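Beta-galactosidase/beta-glucuronidase (Faecalibacterium prausnitzii L2-6, PDB 6MVF) binds flavin mononucleotide and probably hydrolyses terminal beta-linked sugars such as beta-glucuronides as a glycoside hydrolase of family 2. Local coordinates at residues A[167-172]-A[265-270]; A[171-176]-A[256-261]; A[212-217]-A[234-239]. All blocks are in the same frame, centred on the assembly; numbering follows the deposited sequence.

Contact 1 of 3, residues A[167-172]-A[265-270]; sequences SVPNAH and EAFDEI
A classic beta bulge in strand 265-274 carries this contact: F267 and D268 both face L260 of the neighbouring strand 254-262, and these same two residues meet P169 and H172. The first pair is apolar. P169 lies obliquely to the F267 side chain, its CB 3.8 Å from F267 CD2, while P169 CG sits 3.5 Å from the F267 carbonyl O. The proline thus covers both the ring and the backbone of the bulge. F267 also meets F210 edge-to-face, which gives its ring a second apolar neighbour.

The other pair sets a carboxylate oxygen against the CA and CB of H172. D268 OD2 comes within 3.2 Å of H172 CB, and the CA atoms of H172 and D268 are 5.5 Å apart. OD2 has its polar partners elsewhere: it accepts from the backbone N of F173 and forms a salt bridge with R25, so the buried charge is probably compensated. D268 OD1 takes the backbone N of E269 at 2.8 Å, from above the carboxylate plane.

The H172 ring turns away from D268. With CG placed between the backbone N and the carbonyl carbon (chi1 66°), the ring folds back over its own segment, and H172 ND1 donates to P169 O at 2.9 Å. That bond lies in the carbonyl plane but bends to 140° at the hydrogen. V168 CG2 covers one face of the imidazole, offset toward the rim.

Strand 163-168 belongs to one antiparallel sheet and strand 172-173 to another. The arrangement is consistent with a connection between the sugar-binding and the following beta-sandwich domain of family 2 enzymes, packed against a classic bulge.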
loop_
_atom_site.group_PDB
_atom_site.type_symbol
_atom_site.label_atom_id
_atom_site.label_comp_id
_atom_site.label_asym_id
_atom_site.label_seq_id
_atom_site.Cartn_x
_atom_site.Cartn_y
_atom_site.Cartn_z
ATOM N N SER A 167 -23.604 4.501 -13.552
ATOM C CA SER A 167 -24.278 5.787 -13.654
ATOM C C SER A 167 -23.583 6.604 -14.740
ATOM O O SER A 167 -22.360 6.786 -14.687
ATOM C CB SER A 167 -24.226 6.509 -12.305
ATOM O OG SER A 167 -24.737 7.814 -12.397
ATOM N N VAL A 168 -24.347 7.077 -15.723
ATOM C CA VAL A 168 -23.798 7.837 -16.850
ATOM C C VAL A 168 -24.738 8.978 -17.199
ATOM O O VAL A 168 -25.917 8.974 -16.819
ATOM C CB VAL A 168 -23.571 6.951 -18.097
ATOM C CG1 VAL A 168 -22.401 5.960 -17.887
ATOM C CG2 VAL A 168 -24.856 6.241 -18.493
ATOM N N PRO A 169 -24.239 9.991 -17.931
ATOM C CA PRO A 169 -25.138 11.030 -18.448
ATOM C C PRO A 169 -25.981 10.490 -19.584
ATOM O O PRO A 169 -25.801 9.337 -20.002
ATOM C CB PRO A 169 -24.188 12.127 -18.952
ATOM C CG PRO A 169 -22.828 11.733 -18.483
ATOM C CD PRO A 169 -22.844 10.254 -18.314
ATOM N N ASN A 170 -26.882 11.331 -20.106
ATOM C CA ASN A 170 -27.780 10.892 -21.171
ATOM C C ASN A 170 -27.009 10.545 -22.443
ATOM O O ASN A 170 -27.303 9.546 -23.100
ATOM C CB ASN A 170 -28.839 11.964 -21.441
ATOM C CG ASN A 170 -29.855 11.525 -22.473
ATOM O OD1 ASN A 170 -30.584 10.551 -22.264
ATOM N ND2 ASN A 170 -29.902 12.228 -23.599
ATOM N N ALA A 171 -26.033 11.363 -22.812
ATOM C CA ALA A 171 -25.108 11.026 -23.884
ATOM C C ALA A 171 -23.903 10.322 -23.264
ATOM O O ALA A 171 -23.261 10.864 -22.357
ATOM C CB ALA A 171 -24.683 12.275 -24.657
ATOM N N HIS A 172 -23.604 9.120 -23.753
ATOM C CA HIS A 172 -22.620 8.232 -23.153
ATOM C C HIS A 172 -22.284 7.143 -24.161
ATOM O O HIS A 172 -23.101 6.803 -25.016
ATOM C CB HIS A 172 -23.142 7.602 -21.848
ATOM C CG HIS A 172 -24.305 6.672 -22.041
ATOM N ND1 HIS A 172 -25.616 7.070 -21.875
ATOM C CD2 HIS A 172 -24.354 5.359 -22.370
ATOM C CE1 HIS A 172 -26.420 6.045 -22.099
ATOM N NE2 HIS A 172 -25.677 4.991 -22.395
ATOM N N GLU A 265 -15.828 20.141 -21.254
ATOM C CA GLU A 265 -16.347 19.188 -20.280
ATOM C C GLU A 265 -16.340 17.797 -20.898
ATOM O O GLU A 265 -16.850 17.607 -22.005
ATOM C CB GLU A 265 -17.781 19.572 -19.887
ATOM C CG GLU A 265 -18.115 19.591 -18.429
ATOM C CD GLU A 265 -19.418 20.366 -18.153
ATOM O OE1 GLU A 265 -19.427 21.617 -18.288
ATOM O OE2 GLU A 265 -20.442 19.723 -17.816
ATOM N N ALA A 266 -15.794 16.819 -20.188
ATOM C CA ALA A 266 -15.943 15.431 -20.606
ATOM C C ALA A 266 -17.195 14.837 -19.960
ATOM O O ALA A 266 -17.357 14.885 -18.736
ATOM C CB ALA A 266 -14.702 14.601 -20.256
ATOM N N PHE A 267 -18.078 14.275 -20.783
ATOM C CA PHE A 267 -19.257 13.593 -20.263
ATOM C C PHE A 267 -18.980 12.120 -19.996
ATOM O O PHE A 267 -19.401 11.589 -18.962
ATOM C CB PHE A 267 -20.437 13.735 -21.238
ATOM C CG PHE A 267 -21.198 15.025 -21.100
ATOM C CD1 PHE A 267 -20.545 16.255 -21.189
ATOM C CD2 PHE A 267 -22.577 15.012 -20.908
ATOM C CE1 PHE A 267 -21.247 17.446 -21.073
ATOM C CE2 PHE A 267 -23.288 16.210 -20.787
ATOM C CZ PHE A 267 -22.624 17.423 -20.868
ATOM N N ASP A 268 -18.269 11.448 -20.899
ATOM C CA ASP A 268 -17.999 10.030 -20.743
ATOM C C ASP A 268 -16.555 9.726 -21.142
ATOM O O ASP A 268 -15.924 10.470 -21.902
ATOM C CB ASP A 268 -18.996 9.189 -21.553
ATOM C CG ASP A 268 -19.197 7.812 -20.953
ATOM O OD1 ASP A 268 -18.553 7.518 -19.915
ATOM O OD2 ASP A 268 -20.000 7.030 -21.503
ATOM N N GLU A 269 -16.034 8.616 -20.610
ATOM C CA GLU A 269 -14.651 8.211 -20.853
ATOM C C GLU A 269 -14.536 6.701 -20.719
ATOM O O GLU A 269 -14.891 6.146 -19.675
ATOM C CB GLU A 269 -13.705 8.914 -19.878
ATOM C CG GLU A 269 -12.235 8.489 -19.925
ATOM C CD GLU A 269 -11.398 9.206 -18.840
ATOM O OE1 GLU A 269 -10.798 10.279 -19.148
ATOM O OE2 GLU A 269 -11.374 8.699 -17.675
ATOM N N ILE A 270 -14.048 6.045 -21.775
ATOM C CA ILE A 270 -13.758 4.621 -21.759
ATOM C C ILE A 270 -12.358 4.402 -22.320
ATOM O O ILE A 270 -11.783 5.267 -22.985
ATOM C CB ILE A 270 -14.785 3.796 -22.552
ATOM C CG1 ILE A 270 -14.771 4.221 -24.018
ATOM C CG2 ILE A 270 -16.165 3.927 -21.933
ATOM C CD1 ILE A 270 -15.749 3.452 -24.868
#

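Contact 2 of 3, residues A[171-176]-A[256-261]; sequences AHFDLD and VVARLQ. With FMN (flavin mononucleotide), chain G.
F173 enters the space between the two sheets of what is, by family, an immunoglobulin-like beta-sandwich domain: strand 172-173 pairs with strand 195-204 in one sheet, and A258 and L260 lie on strand 254-262 in the other. The packing is closest at the end of the phenylalanine ring. F173 CZ is 3.8 Å from L260 CB and 3.9 Å from A258 CB, bridging two residues that point toward it from the same face of the strand. Between them the backbone is reached directly, with F173 CZ 3.4 Å from L260 N and the R259 carbonyl carbon at the ring's edge, near its plane. CG of F173 stands beside the backbone N and anti to the carbonyl carbon (chi1 -64°), a setting that carries the ring across to the facing strand.

L260 makes the second apolar patch with its other end. L260 CD2 reaches the A171-H172 peptide, 3.6 Å from A171 C, and meets A171 CB at 4.0 Å. On the far side of strand 254-262, R259 points away and forms a salt bridge with E269.

Beyond F173 the chain leaves strand 256-261 altogether: D174 is partly exposed, D176 is exposed, and neither touches that strand. Here polar bonds replace packing. D174 OD1 accepts the backbone N of D176 in an Asx turn, from above the carboxylate plane and with an N-H...O angle of 161°, which helps fix the rotation of the carboxylate. The other oxygen, D174 OD2, receives the flavin: FMN N3 donates to it at 2.9 Å, with an angle of 154° at the hydrogen.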
loop_
_atom_site.group_PDB
_atom_site.type_symbol
_atom_site.label_atom_id
_atom_site.label_comp_id
_atom_site.label_asym_id
_atom_site.label_seq_id
_atom_site.Cartn_x
_atom_site.Cartn_y
_atom_site.Cartn_z
ATOM N N ALA A 171 -26.033 11.363 -22.812
ATOM C CA ALA A 171 -25.108 11.026 -23.884
ATOM C C ALA A 171 -23.903 10.322 -23.264
ATOM O O ALA A 171 -23.261 10.864 -22.357
ATOM C CB ALA A 171 -24.683 12.275 -24.657
ATOM N N HIS A 172 -23.604 9.120 -23.753
ATOM C CA HIS A 172 -22.620 8.232 -23.153
ATOM C C HIS A 172 -22.284 7.143 -24.161
ATOM O O HIS A 172 -23.101 6.803 -25.016
ATOM C CB HIS A 172 -23.142 7.602 -21.848
ATOM C CG HIS A 172 -24.305 6.672 -22.041
ATOM N ND1 HIS A 172 -25.616 7.070 -21.875
ATOM C CD2 HIS A 172 -24.354 5.359 -22.370
ATOM C CE1 HIS A 172 -26.420 6.045 -22.099
ATOM N NE2 HIS A 172 -25.677 4.991 -22.395
ATOM N N PHE A 173 -21.084 6.579 -24.026
ATOM C CA PHE A 173 -20.685 5.449 -24.857
ATOM C C PHE A 173 -21.570 4.226 -24.604
ATOM O O PHE A 173 -21.953 3.929 -23.462
ATOM C CB PHE A 173 -19.216 5.091 -24.608
ATOM C CG PHE A 173 -18.238 6.170 -24.992
ATOM C CD1 PHE A 173 -17.953 6.424 -26.335
ATOM C CD2 PHE A 173 -17.560 6.898 -24.006
ATOM C CE1 PHE A 173 -17.054 7.403 -26.696
ATOM C CE2 PHE A 173 -16.638 7.872 -24.353
ATOM C CZ PHE A 173 -16.386 8.131 -25.702
ATOM N N ASP A 174 -21.829 3.481 -25.686
ATOM C CA ASP A 174 -22.854 2.440 -25.727
ATOM C C ASP A 174 -22.606 1.366 -24.679
ATOM O O ASP A 174 -21.534 0.754 -24.640
ATOM C CB ASP A 174 -22.895 1.822 -27.131
ATOM C CG ASP A 174 -24.185 1.035 -27.411
ATOM O OD1 ASP A 174 -24.978 0.792 -26.479
ATOM O OD2 ASP A 174 -24.416 0.661 -28.583
ATOM N N LEU A 175 -23.629 1.128 -23.852
ATOM C CA LEU A 175 -23.636 0.108 -22.815
ATOM C C LEU A 175 -24.571 -1.043 -23.152
ATOM O O LEU A 175 -24.642 -2.026 -22.392
ATOM C CB LEU A 175 -24.055 0.734 -21.478
ATOM C CG LEU A 175 -23.024 1.644 -20.809
ATOM C CD1 LEU A 175 -23.656 2.797 -20.011
ATOM C CD2 LEU A 175 -22.175 0.781 -19.913
ATOM N N ASP A 176 -25.281 -0.947 -24.277
ATOM C CA ASP A 176 -26.438 -1.785 -24.581
ATOM C C ASP A 176 -26.172 -2.846 -25.625
ATOM O O ASP A 176 -27.086 -3.598 -25.952
ATOM C CB ASP A 176 -27.617 -0.924 -25.062
ATOM C CG ASP A 176 -28.343 -0.265 -23.925
ATOM O OD1 ASP A 176 -28.663 -0.974 -22.942
ATOM O OD2 ASP A 176 -28.577 0.961 -24.002
ATOM N N VAL A 256 -5.684 2.932 -25.441
ATOM C CA VAL A 256 -6.540 3.827 -26.208
ATOM C C VAL A 256 -7.598 4.380 -25.265
ATOM O O VAL A 256 -8.316 3.622 -24.610
ATOM C CB VAL A 256 -7.172 3.108 -27.409
ATOM C CG1 VAL A 256 -8.031 4.071 -28.215
ATOM C CG2 VAL A 256 -6.077 2.499 -28.288
ATOM N N VAL A 257 -7.670 5.702 -25.164
ATOM C CA VAL A 257 -8.630 6.395 -24.321
ATOM C C VAL A 257 -9.595 7.131 -25.234
ATOM O O VAL A 257 -9.172 7.723 -26.234
ATOM C CB VAL A 257 -7.908 7.367 -23.367
ATOM C CG1 VAL A 257 -8.921 8.160 -22.532
ATOM C CG2 VAL A 257 -6.908 6.595 -22.482
ATOM N N ALA A 258 -10.890 7.077 -24.917
ATOM C CA ALA A 258 -11.892 7.774 -25.716
ATOM C C ALA A 258 -12.758 8.609 -24.796
ATOM O O ALA A 258 -13.296 8.086 -23.818
ATOM C CB ALA A 258 -12.769 6.803 -26.532
ATOM N N ARG A 259 -12.905 9.894 -25.123
ATOM C CA ARG A 259 -13.626 10.847 -24.288
ATOM C C ARG A 259 -14.733 11.504 -25.088
ATOM O O ARG A 259 -14.453 12.166 -26.093
ATOM C CB ARG A 259 -12.700 11.927 -23.743
ATOM C CG ARG A 259 -12.024 11.549 -22.468
ATOM C CD ARG A 259 -11.343 12.754 -21.826
ATOM N NE ARG A 259 -10.428 12.281 -20.796
ATOM C CZ ARG A 259 -9.139 12.030 -21.005
ATOM N NH1 ARG A 259 -8.616 12.246 -22.208
ATOM N NH2 ARG A 259 -8.371 11.583 -20.008
ATOM N N LEU A 260 -15.973 11.354 -24.613
ATOM C CA LEU A 260 -17.113 12.085 -25.146
ATOM C C LEU A 260 -17.162 13.488 -24.524
ATOM O O LEU A 260 -17.359 13.637 -23.311
ATOM C CB LEU A 260 -18.396 11.306 -24.873
ATOM C CG LEU A 260 -19.671 11.840 -25.542
ATOM C CD1 LEU A 260 -19.582 11.806 -27.075
ATOM C CD2 LEU A 260 -20.869 11.068 -25.041
ATOM N N GLN A 261 -17.007 14.509 -25.362
ATOM C CA GLN A 261 -16.681 15.867 -24.940
ATOM C C GLN A 261 -17.768 16.841 -25.374
ATOM O O GLN A 261 -18.214 16.811 -26.525
ATOM C CB GLN A 261 -15.331 16.302 -25.565
ATOM C CG GLN A 261 -14.792 17.676 -25.152
ATOM C CD GLN A 261 -14.072 17.662 -23.787
ATOM O OE1 GLN A 261 -13.846 16.603 -23.175
ATOM N NE2 GLN A 261 -13.718 18.846 -23.311
HETATM N N1 FMN G . -22.613 -1.466 -32.451
HETATM C C2 FMN G . -23.083 -0.734 -31.438
HETATM O O2 FMN G . -24.109 -0.063 -31.555
HETATM N N3 FMN G . -22.503 -0.695 -30.258
HETATM C C4 FMN G . -21.417 -1.347 -29.983
HETATM O O4 FMN G . -20.885 -1.305 -28.885
HETATM C C4A FMN G . -20.849 -2.136 -31.022
HETATM N N5 FMN G . -19.766 -2.804 -30.744
HETATM C C5A FMN G . -19.187 -3.558 -31.656
HETATM C C6 FMN G . -18.044 -4.241 -31.329
HETATM C C7 FMN G . -17.429 -5.011 -32.250
HETATM C C7M FMN G . -16.199 -5.748 -31.887
HETATM C C8 FMN G . -18.002 -5.131 -33.584
HETATM C C8M FMN G . -17.342 -5.995 -34.599
HETATM C C9 FMN G . -19.150 -4.440 -33.907
HETATM C C9A FMN G . -19.766 -3.645 -32.990
HETATM N N10 FMN G . -20.938 -2.973 -33.302
HETATM C C10 FMN G . -21.511 -2.181 -32.309
HETATM C "C1'" FMN G . -21.417 -3.097 -34.672
HETATM C "C2'" FMN G . -22.725 -3.761 -35.029
HETATM O "O2'" FMN G . -22.336 -5.105 -35.155
HETATM C "C3'" FMN G . -23.246 -3.358 -36.390
HETATM O "O3'" FMN G . -22.645 -2.143 -36.784
HETATM C "C4'" FMN G . -24.734 -3.093 -36.443
HETATM O "O4'" FMN G . -25.047 -2.353 -35.273
HETATM C "C5'" FMN G . -25.598 -4.349 -36.569
HETATM O "O5'" FMN G . -26.080 -4.777 -35.307
HETATM P P FMN G . -26.704 -6.208 -35.037
HETATM O O1P FMN G . -27.683 -5.915 -33.972
HETATM O O2P FMN G . -27.276 -6.638 -36.356
HETATM O O3P FMN G . -25.634 -7.153 -34.607
#

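Contact 3 of 3, residues A[212-217]-A[234-239]; sequences VMYSIE and TAISIY
One hydrogen bond and three apolar touches join Y214 and I216 to T234, I236 and I238, in the core of a beta sandwich of the immunoglobulin-like kind. The strand axes of 212-217 and 236-239 approach to 9.2 Å and cross at -30°, values that fit face-to-face packing of two sheets.

The polar part is the phenol. Y214 OH donates to T234 O at 2.8 Å, and this oxygen lies at the ring's edge, near its plane. The donor stands 42° out of the carbonyl plane, so the bond does not follow a lone pair. The same hydroxyl is hydrogen-bonded to S201 OG, while T234 OG1 bonds to S201 O; the buried oxygens of both side chains therefore share one residue of strand 195-204.

Among the apolar touches, I236 CG2 meets Y214 CD2 at 3.5 Å, the two side chains passing in opposite directions. I238 CD1 reaches Y214 CB at 3.7 Å, and I216 CD1 lies 3.8 Å from I238 CB. I216 CG1 is anti to the carbonyl carbon (chi1 -65°), which sends CD1 toward I238. V212 CG1 covers one face of the phenol, offset toward the rim. With an alanine in place of Y214, T234 O would probably lose its donor and a gap would open beside I236 CG2.

Strand 211-217 runs between strands 223-230 and 254-262 in its sheet, whereas strand 236-240 pairs with 195-204 in the other; I236 and I238 also pack on 223-230, and Y239 on V637 of the second subunit.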
loop_
_atom_site.group_PDB
_atom_site.type_symbol
_atom_site.label_atom_id
_atom_site.label_comp_id
_atom_site.label_asym_id
_atom_site.label_seq_id
_atom_site.Cartn_x
_atom_site.Cartn_y
_atom_site.Cartn_z
ATOM N N VAL A 212 -15.770 13.036 -29.995
ATOM C CA VAL A 212 -14.995 11.969 -29.380
ATOM C C VAL A 212 -13.511 12.285 -29.577
ATOM O O VAL A 212 -13.024 12.356 -30.714
ATOM C CB VAL A 212 -15.361 10.595 -29.959
ATOM C CG1 VAL A 212 -14.425 9.519 -29.401
ATOM C CG2 VAL A 212 -16.818 10.254 -29.643
ATOM N N MET A 213 -12.799 12.494 -28.467
ATOM C CA MET A 213 -11.374 12.806 -28.491
ATOM C C MET A 213 -10.620 11.537 -28.127
ATOM O O MET A 213 -10.752 11.027 -27.013
ATOM C CB MET A 213 -11.035 13.949 -27.538
ATOM C CG MET A 213 -11.845 15.223 -27.790
ATOM S SD MET A 213 -11.340 16.594 -26.726
ATOM C CE MET A 213 -11.287 15.742 -25.144
ATOM N N TYR A 214 -9.859 11.020 -29.082
ATOM C CA TYR A 214 -9.093 9.798 -28.928
ATOM C C TYR A 214 -7.662 10.132 -28.557
ATOM O O TYR A 214 -7.048 11.007 -29.168
ATOM C CB TYR A 214 -9.079 9.002 -30.225
ATOM C CG TYR A 214 -10.408 8.453 -30.679
ATOM C CD1 TYR A 214 -11.032 7.442 -29.973
ATOM C CD2 TYR A 214 -11.011 8.912 -31.847
ATOM C CE1 TYR A 214 -12.222 6.916 -30.399
ATOM C CE2 TYR A 214 -12.212 8.390 -32.280
ATOM C CZ TYR A 214 -12.805 7.383 -31.551
ATOM O OH TYR A 214 -14.001 6.846 -31.955
ATOM N N SER A 215 -7.128 9.416 -27.582
ATOM C CA SER A 215 -5.755 9.592 -27.149
ATOM C C SER A 215 -5.118 8.220 -26.967
ATOM O O SER A 215 -5.739 7.316 -26.406
ATOM C CB SER A 215 -5.701 10.393 -25.847
ATOM O OG SER A 215 -4.414 10.309 -25.251
ATOM N N ILE A 216 -3.891 8.052 -27.455
ATOM C CA ILE A 216 -3.163 6.789 -27.338
ATOM C C ILE A 216 -1.950 7.014 -26.441
ATOM O O ILE A 216 -1.110 7.882 -26.724
ATOM C CB ILE A 216 -2.743 6.233 -28.712
ATOM C CG1 ILE A 216 -3.965 5.865 -29.556
ATOM C CG2 ILE A 216 -1.891 4.993 -28.532
ATOM C CD1 ILE A 216 -3.650 5.501 -30.980
ATOM N N GLU A 217 -1.855 6.230 -25.367
ATOM C CA GLU A 217 -0.762 6.303 -24.403
ATOM C C GLU A 217 0.153 5.098 -24.576
ATOM O O GLU A 217 -0.324 3.975 -24.762
ATOM C CB GLU A 217 -1.305 6.369 -22.967
ATOM C CG GLU A 217 -2.096 7.647 -22.693
ATOM C CD GLU A 217 -2.934 7.602 -21.417
ATOM O OE1 GLU A 217 -3.078 6.513 -20.802
ATOM O OE2 GLU A 217 -3.463 8.673 -21.032
ATOM N N THR A 234 -17.551 8.226 -35.772
ATOM C CA THR A 234 -16.452 8.134 -34.826
ATOM C C THR A 234 -15.255 7.367 -35.356
ATOM O O THR A 234 -14.188 7.414 -34.740
ATOM C CB THR A 234 -16.938 7.493 -33.525
ATOM O OG1 THR A 234 -17.131 6.091 -33.728
ATOM C CG2 THR A 234 -18.255 8.128 -33.069
ATOM N N ALA A 235 -15.384 6.685 -36.482
ATOM C CA ALA A 235 -14.287 5.859 -36.968
ATOM C C ALA A 235 -13.117 6.726 -37.423
ATOM O O ALA A 235 -13.295 7.744 -38.094
ATOM C CB ALA A 235 -14.769 4.966 -38.111
ATOM N N ILE A 236 -11.910 6.309 -37.049
ATOM C CA ILE A 236 -10.697 7.035 -37.396
ATOM C C ILE A 236 -9.557 6.042 -37.323
ATOM O O ILE A 236 -9.631 5.044 -36.602
ATOM C CB ILE A 236 -10.461 8.235 -36.439
ATOM C CG1 ILE A 236 -9.358 9.139 -36.971
ATOM C CG2 ILE A 236 -10.079 7.761 -35.052
ATOM C CD1 ILE A 236 -9.811 10.029 -38.072
ATOM N N SER A 237 -8.492 6.316 -38.062
ATOM C CA SER A 237 -7.272 5.526 -37.977
ATOM C C SER A 237 -6.142 6.412 -37.468
ATOM O O SER A 237 -5.872 7.465 -38.054
ATOM C CB SER A 237 -6.931 4.934 -39.332
ATOM O OG SER A 237 -5.615 4.432 -39.315
ATOM N N ILE A 238 -5.491 5.995 -36.377
ATOM C CA ILE A 238 -4.439 6.777 -35.736
ATOM C C ILE A 238 -3.116 6.043 -35.879
ATOM O O ILE A 238 -3.050 4.825 -35.697
ATOM C CB ILE A 238 -4.747 7.035 -34.252
ATOM C CG1 ILE A 238 -6.235 7.375 -34.063
ATOM C CG2 ILE A 238 -3.817 8.110 -33.707
ATOM C CD1 ILE A 238 -6.512 8.148 -32.808
ATOM N N TYR A 239 -2.063 6.785 -36.194
ATOM C CA TYR A 239 -0.749 6.230 -36.469
ATOM C C TYR A 239 0.207 6.551 -35.328
ATOM O O TYR A 239 0.333 7.706 -34.920
ATOM C CB TYR A 239 -0.203 6.790 -37.778
ATOM C CG TYR A 239 1.205 6.339 -38.073
ATOM C CD1 TYR A 239 1.448 5.132 -38.733
ATOM C CD2 TYR A 239 2.297 7.114 -37.693
ATOM C CE1 TYR A 239 2.733 4.711 -39.004
ATOM C CE2 TYR A 239 3.594 6.700 -37.957
ATOM C CZ TYR A 239 3.807 5.498 -38.615
ATOM O OH TYR A 239 5.096 5.091 -38.881
#

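Overall arrangement
All three contacts are buried and meet on the sheet of strands 223-230, 211-217, 254-262 and 265-274. Contacts 1 and 2 share A171 and H172 and have centres about 6 Å apart; neighbouring strands join them through a probable backbone hydrogen bond from F267 N to L260 O. Contact 3, nested within the loops both close, lies with its centre about 12 Å from that of contact 2, and probable backbone hydrogen bonds tie 256-261 to 212-217. Chemistry shifts with place: a carboxylate probably balanced by R25 near the likely junction of two beta domains, an aromatic wedge leading to the partly exposed flavin-binding turn, and aliphatic packing with a phenol in the sandwich core.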